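Aftrax (Archaeoglobus fulgidus, PDB 3ZC0) binds and cleaves duplex RNA as an archaeal relative of C3PO, the translin-TRAX nuclease of RNA silencing, with magnesium bound at its metal site. Local coordinates at residues L112-A126 against A138-L152. The protein carries 1 engineered substitution. Numbering follows the deposited sequence.
Sequences LNGFAAAVGELRRYA and AERMLEVMEKIYERL. Engineered in segment 112-126: Ala117 (natural residue Asp). With MG (magnesium ion), chain U.
Leu122 of helix 108-132 and Ile148 of helix 135-153 interlock in an antiparallel helix pair of the all-helical translin fold. The two segment axes approach to 9.2 Å at 166°. Each of these two residues is a knob in a hole of the other helix, and this knobs-into-holes packing joins two helices consecutive in the chain. Leu122 sits among Met141, Val144, Met145 and Ile148. Its CD1 reaches Val144 CG2 at 3.5 Å, and its CD2 meets Met141 SD at 3.6 Å. Leu122 crosses both side chains at about a right angle. Ile148 sits among Phe115, Ala116, Val119 and Leu122, with its CG2 3.8 Å from Val119 CG2. Met145 slides past Leu122 in the opposite direction, Met145 CG lying 3.6 Å from Leu122 CB. A bend in the Met145 chain at chi3 (53°) brings CE to Val119 CG1. An alanine at Met145 would probably leave a gap beside Leu122 and take from Val119 CG1 its methyl neighbour. Near the turn between the helices, Ala126 CB packs on Met141 CB at 3.8 Å. Met141 SD also makes an oblique Met-aromatic contact with Tyr125, 5.0 Å from the ring centroid. At the far end Leu152 CD2 touches Ala116 CB. The magnesium site lies on the side of helix 108-132 turned away from this packing. Glu121 OE2 binds magnesium at 2.1 Å, together with Glu86, a water and an RNA phosphate. That water donates a hydrogen bond to the backbone O of Ala117, an engineered replacement of the natural Asp. Glu121 OE1 has a salt bridge from Arg124 NH1 and a hydrogen bond with His42.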
loop_
_atom_site.group_PDB
_atom_site.type_symbol
_atom_site.label_atom_id
_atom_site.label_comp_id
_atom_site.label_asym_id
_atom_site.label_seq_id
_atom_site.Cartn_x
_atom_site.Cartn_y
_atom_site.Cartn_z
ATOM N N LEU E 112 -3.156 25.722 10.118
ATOM C CA LEU E 112 -2.414 25.748 8.855
ATOM C C LEU E 112 -3.062 24.872 7.767
ATOM O O LEU E 112 -3.278 25.322 6.620
ATOM C CB LEU E 112 -0.956 25.328 9.094
ATOM C CG LEU E 112 0.065 26.412 9.452
ATOM C CD1 LEU E 112 -0.559 27.547 10.241
ATOM C CD2 LEU E 112 1.211 25.795 10.222
ATOM N N ASN E 113 -3.379 23.631 8.145
ATOM C CA ASN E 113 -4.041 22.676 7.262
ATOM C C ASN E 113 -5.428 23.152 6.843
ATOM O O ASN E 113 -5.825 22.973 5.697
ATOM C CB ASN E 113 -4.177 21.306 7.933
ATOM C CG ASN E 113 -2.945 20.439 7.774
ATOM O OD1 ASN E 113 -2.051 20.738 6.980
ATOM N ND2 ASN E 113 -2.905 19.340 8.520
ATOM N N GLY E 114 -6.173 23.731 7.782
ATOM C CA GLY E 114 -7.488 24.263 7.480
ATOM C C GLY E 114 -7.439 25.333 6.407
ATOM O O GLY E 114 -8.257 25.325 5.477
ATOM N N PHE E 115 -6.485 26.256 6.520
ATOM C CA PHE E 115 -6.391 27.326 5.526
ATOM C C PHE E 115 -5.976 26.778 4.167
ATOM O O PHE E 115 -6.589 27.126 3.112
ATOM C CB PHE E 115 -5.442 28.433 5.991
ATOM C CG PHE E 115 -6.104 29.462 6.875
ATOM C CD1 PHE E 115 -6.188 29.273 8.251
ATOM C CD2 PHE E 115 -6.651 30.610 6.330
ATOM C CE1 PHE E 115 -6.795 30.208 9.060
ATOM C CE2 PHE E 115 -7.256 31.553 7.131
ATOM C CZ PHE E 115 -7.331 31.348 8.500
ATOM N N ALA E 116 -4.954 25.912 4.192
ATOM C CA ALA E 116 -4.517 25.249 2.955
ATOM C C ALA E 116 -5.699 24.557 2.263
ATOM O O ALA E 116 -5.913 24.722 1.060
ATOM C CB ALA E 116 -3.379 24.263 3.215
ATOM N N ALA E 117 -6.477 23.817 3.047
ATOM C CA ALA E 117 -7.698 23.179 2.587
ATOM C C ALA E 117 -8.649 24.170 1.948
ATOM O O ALA E 117 -9.270 23.871 0.916
ATOM C CB ALA E 117 -8.392 22.500 3.749
ATOM N N ALA E 118 -8.797 25.334 2.582
ATOM C CA ALA E 118 -9.761 26.332 2.106
ATOM C C ALA E 118 -9.422 26.831 0.705
ATOM O O ALA E 118 -10.339 27.186 -0.062
ATOM C CB ALA E 118 -9.893 27.500 3.087
ATOM N N VAL E 119 -8.123 26.842 0.370
ATOM C CA VAL E 119 -7.721 27.156 -1.017
ATOM C C VAL E 119 -8.565 26.500 -2.140
ATOM O O VAL E 119 -8.957 27.167 -3.107
ATOM C CB VAL E 119 -6.246 26.861 -1.277
ATOM C CG1 VAL E 119 -5.860 27.323 -2.694
ATOM C CG2 VAL E 119 -5.404 27.578 -0.247
ATOM N N GLY E 120 -8.853 25.207 -2.001
ATOM C CA GLY E 120 -9.646 24.481 -2.986
ATOM C C GLY E 120 -11.091 24.916 -3.050
ATOM O O GLY E 120 -11.684 24.946 -4.147
ATOM N N GLU E 121 -11.663 25.252 -1.887
ATOM C CA GLU E 121 -13.050 25.709 -1.860
ATOM C C GLU E 121 -13.087 27.059 -2.559
ATOM O O GLU E 121 -14.021 27.378 -3.313
ATOM C CB GLU E 121 -13.582 25.824 -0.430
ATOM C CG GLU E 121 -13.451 24.564 0.403
ATOM C CD GLU E 121 -14.246 23.388 -0.148
ATOM O OE1 GLU E 121 -15.086 23.599 -1.053
ATOM O OE2 GLU E 121 -14.019 22.243 0.319
ATOM N N LEU E 122 -12.043 27.846 -2.315
ATOM C CA LEU E 122 -11.900 29.107 -3.005
ATOM C C LEU E 122 -11.859 28.868 -4.513
ATOM O O LEU E 122 -12.518 29.583 -5.272
ATOM C CB LEU E 122 -10.669 29.866 -2.509
ATOM C CG LEU E 122 -10.883 30.497 -1.129
ATOM C CD1 LEU E 122 -9.633 31.176 -0.620
ATOM C CD2 LEU E 122 -12.028 31.488 -1.195
ATOM N N ARG E 123 -11.111 27.858 -4.951
ATOM C CA ARG E 123 -11.107 27.535 -6.377
ATOM C C ARG E 123 -12.528 27.309 -6.897
ATOM O O ARG E 123 -12.940 27.994 -7.848
ATOM C CB ARG E 123 -10.211 26.347 -6.733
ATOM C CG ARG E 123 -10.598 25.739 -8.071
ATOM C CD ARG E 123 -9.514 24.894 -8.698
ATOM N NE ARG E 123 -9.979 24.207 -9.910
ATOM C CZ ARG E 123 -10.204 24.796 -11.090
ATOM N NH1 ARG E 123 -10.041 26.106 -11.239
ATOM N NH2 ARG E 123 -10.606 24.076 -12.133
ATOM N N ARG E 124 -13.285 26.390 -6.285
ATOM C CA ARG E 124 -14.686 26.200 -6.737
ATOM C C ARG E 124 -15.435 27.518 -6.832
ATOM O O ARG E 124 -15.974 27.839 -7.881
ATOM C CB ARG E 124 -15.499 25.269 -5.842
ATOM C CG ARG E 124 -14.879 23.923 -5.638
ATOM C CD ARG E 124 -15.866 22.987 -4.995
ATOM N NE ARG E 124 -15.379 21.616 -5.050
ATOM C CZ ARG E 124 -14.714 21.022 -4.070
ATOM N NH1 ARG E 124 -14.458 21.676 -2.938
ATOM N NH2 ARG E 124 -14.313 19.770 -4.225
ATOM N N TYR E 125 -15.433 28.280 -5.743
ATOM C CA TYR E 125 -16.118 29.565 -5.698
ATOM C C TYR E 125 -15.719 30.533 -6.819
ATOM O O TYR E 125 -16.591 31.117 -7.461
ATOM C CB TYR E 125 -15.895 30.217 -4.343
ATOM C CG TYR E 125 -16.813 31.375 -4.037
ATOM C CD1 TYR E 125 -18.130 31.165 -3.643
ATOM C CD2 TYR E 125 -16.356 32.683 -4.127
ATOM C CE1 TYR E 125 -18.968 32.230 -3.351
ATOM C CE2 TYR E 125 -17.180 33.745 -3.833
ATOM C CZ TYR E 125 -18.483 33.516 -3.446
ATOM O OH TYR E 125 -19.288 34.586 -3.147
ATOM N N ALA E 126 -14.415 30.701 -7.054
ATOM C CA ALA E 126 -13.915 31.566 -8.139
ATOM C C ALA E 126 -14.367 31.101 -9.529
ATOM O O ALA E 126 -14.673 31.901 -10.423
ATOM C CB ALA E 126 -12.410 31.624 -8.097
ATOM N N ALA E 138 -13.811 36.880 -8.877
ATOM C CA ALA E 138 -12.848 35.821 -9.139
ATOM C C ALA E 138 -11.407 36.315 -8.966
ATOM O O ALA E 138 -10.564 35.586 -8.454
ATOM C CB ALA E 138 -13.056 35.247 -10.506
ATOM N N GLU E 139 -11.135 37.551 -9.378
ATOM C CA GLU E 139 -9.829 38.169 -9.160
ATOM C C GLU E 139 -9.481 38.200 -7.675
ATOM O O GLU E 139 -8.379 37.805 -7.268
ATOM C CB GLU E 139 -9.819 39.603 -9.678
ATOM C CG GLU E 139 -9.332 39.780 -11.099
ATOM C CD GLU E 139 -9.931 41.014 -11.755
ATOM O OE1 GLU E 139 -9.396 42.122 -11.530
ATOM O OE2 GLU E 139 -10.944 40.876 -12.485
ATOM N N ARG E 140 -10.411 38.695 -6.864
ATOM C CA ARG E 140 -10.156 38.755 -5.428
ATOM C C ARG E 140 -9.830 37.363 -4.906
ATOM O O ARG E 140 -8.816 37.166 -4.240
ATOM C CB ARG E 140 -11.327 39.390 -4.669
ATOM C CG ARG E 140 -11.516 40.874 -5.001
ATOM C CD ARG E 140 -12.503 41.556 -4.069
ATOM N NE ARG E 140 -13.851 40.995 -4.174
ATOM C CZ ARG E 140 -14.833 41.521 -4.902
ATOM N NH1 ARG E 140 -14.626 42.630 -5.604
ATOM N NH2 ARG E 140 -16.026 40.936 -4.925
ATOM N N MET E 141 -10.663 36.392 -5.259
ATOM C CA MET E 141 -10.404 35.016 -4.855
ATOM C C MET E 141 -9.012 34.547 -5.231
ATOM O O MET E 141 -8.302 33.989 -4.403
ATOM C CB MET E 141 -11.462 34.082 -5.414
ATOM C CG MET E 141 -12.862 34.441 -4.938
ATOM S SD MET E 141 -13.042 34.378 -3.152
ATOM C CE MET E 141 -12.791 36.083 -2.670
ATOM N N LEU E 142 -8.618 34.784 -6.473
ATOM C CA LEU E 142 -7.279 34.425 -6.908
ATOM C C LEU E 142 -6.264 35.041 -5.954
ATOM O O LEU E 142 -5.312 34.375 -5.521
ATOM C CB LEU E 142 -7.021 34.923 -8.331
ATOM C CG LEU E 142 -6.816 33.908 -9.454
ATOM C CD1 LEU E 142 -6.833 32.460 -8.966
ATOM C CD2 LEU E 142 -7.880 34.133 -10.507
ATOM N N GLU E 143 -6.487 36.313 -5.613
ATOM C CA GLU E 143 -5.539 37.061 -4.784
ATOM C C GLU E 143 -5.402 36.413 -3.416
ATOM O O GLU E 143 -4.278 36.108 -2.999
ATOM C CB GLU E 143 -5.929 38.542 -4.666
ATOM C CG GLU E 143 -5.735 39.360 -5.957
ATOM C CD GLU E 143 -6.194 40.823 -5.837
ATOM O OE1 GLU E 143 -6.566 41.261 -4.723
ATOM O OE2 GLU E 143 -6.178 41.538 -6.866
ATOM N N VAL E 144 -6.530 36.179 -2.731
ATOM C CA VAL E 144 -6.485 35.479 -1.433
ATOM C C VAL E 144 -5.819 34.096 -1.533
ATOM O O VAL E 144 -4.913 33.802 -0.753
ATOM C CB VAL E 144 -7.865 35.448 -0.644
ATOM C CG1 VAL E 144 -9.026 35.637 -1.557
ATOM C CG2 VAL E 144 -8.023 34.167 0.182
ATOM N N MET E 145 -6.238 33.285 -2.509
ATOM C CA MET E 145 -5.639 31.970 -2.766
ATOM C C MET E 145 -4.131 32.055 -2.790
ATOM O O MET E 145 -3.434 31.380 -2.013
ATOM C CB MET E 145 -6.147 31.390 -4.092
ATOM C CG MET E 145 -7.591 30.889 -4.004
ATOM S SD MET E 145 -8.351 30.386 -5.561
ATOM C CE MET E 145 -7.109 29.209 -6.135
ATOM N N GLU E 146 -3.635 32.907 -3.674
ATOM C CA GLU E 146 -2.212 33.175 -3.762
ATOM C C GLU E 146 -1.611 33.604 -2.411
ATOM O O GLU E 146 -0.505 33.180 -2.068
ATOM C CB GLU E 146 -1.950 34.244 -4.823
ATOM C CG GLU E 146 -1.973 33.756 -6.261
ATOM C CD GLU E 146 -0.678 33.070 -6.683
ATOM O OE1 GLU E 146 0.131 32.698 -5.797
ATOM O OE2 GLU E 146 -0.467 32.908 -7.906
ATOM N N LYS E 147 -2.337 34.428 -1.648
ATOM C CA LYS E 147 -1.834 34.928 -0.367
ATOM C C LYS E 147 -1.605 33.772 0.584
ATOM O O LYS E 147 -0.499 33.580 1.080
ATOM C CB LYS E 147 -2.797 35.930 0.265
ATOM N N ILE E 148 -2.662 33.003 0.826
ATOM C CA ILE E 148 -2.603 31.813 1.656
ATOM C C ILE E 148 -1.455 30.918 1.235
ATOM O O ILE E 148 -0.684 30.468 2.078
ATOM C CB ILE E 148 -3.895 31.005 1.570
ATOM C CG1 ILE E 148 -5.089 31.827 2.054
ATOM C CG2 ILE E 148 -3.795 29.758 2.410
ATOM C CD1 ILE E 148 -6.449 31.162 1.782
ATOM N N TYR E 149 -1.320 30.662 -0.062
ATOM C CA TYR E 149 -0.197 29.839 -0.504
ATOM C C TYR E 149 1.121 30.432 -0.035
ATOM O O TYR E 149 1.910 29.748 0.626
ATOM C CB TYR E 149 -0.166 29.625 -2.024
ATOM C CG TYR E 149 0.956 28.683 -2.453
ATOM C CD1 TYR E 149 0.813 27.302 -2.334
ATOM C CD2 TYR E 149 2.165 29.172 -2.956
ATOM C CE1 TYR E 149 1.838 26.437 -2.709
ATOM C CE2 TYR E 149 3.193 28.311 -3.335
ATOM C CZ TYR E 149 3.027 26.945 -3.209
ATOM O OH TYR E 149 4.041 26.078 -3.583
ATOM N N GLU E 150 1.328 31.709 -0.354
ATOM C CA GLU E 150 2.558 32.443 -0.014
ATOM C C GLU E 150 2.893 32.376 1.489
ATOM O O GLU E 150 3.990 31.950 1.876
ATOM C CB GLU E 150 2.437 33.901 -0.472
ATOM C CG GLU E 150 3.732 34.714 -0.479
ATOM C CD GLU E 150 3.492 36.220 -0.264
ATOM O OE1 GLU E 150 2.392 36.612 0.209
ATOM O OE2 GLU E 150 4.415 37.013 -0.559
ATOM N N ARG E 151 1.939 32.770 2.328
ATOM C CA ARG E 151 2.155 32.781 3.770
ATOM C C ARG E 151 2.383 31.381 4.344
ATOM O O ARG E 151 3.318 31.168 5.109
ATOM C CB ARG E 151 1.000 33.498 4.485
ATOM C CG ARG E 151 0.815 34.953 4.029
ATOM C CD ARG E 151 1.328 35.983 5.044
ATOM N NE ARG E 151 2.278 35.401 5.989
ATOM C CZ ARG E 151 3.577 35.257 5.747
ATOM N NH1 ARG E 151 4.081 35.656 4.580
ATOM N NH2 ARG E 151 4.366 34.703 6.663
ATOM N N LEU E 152 1.545 30.425 3.956
ATOM C CA LEU E 152 1.651 29.066 4.479
ATOM C C LEU E 152 2.920 28.350 4.046
ATOM O O LEU E 152 3.357 27.425 4.713
ATOM C CB LEU E 152 0.444 28.232 4.070
ATOM C CG LEU E 152 -0.611 28.038 5.155
ATOM C CD1 LEU E 152 -0.792 29.323 5.941
ATOM C CD2 LEU E 152 -1.933 27.574 4.533
HETATM MG MG MG U . -12.980 20.826 1.412
HETATM O O HOH W 1 -11.497 21.630 0.233
#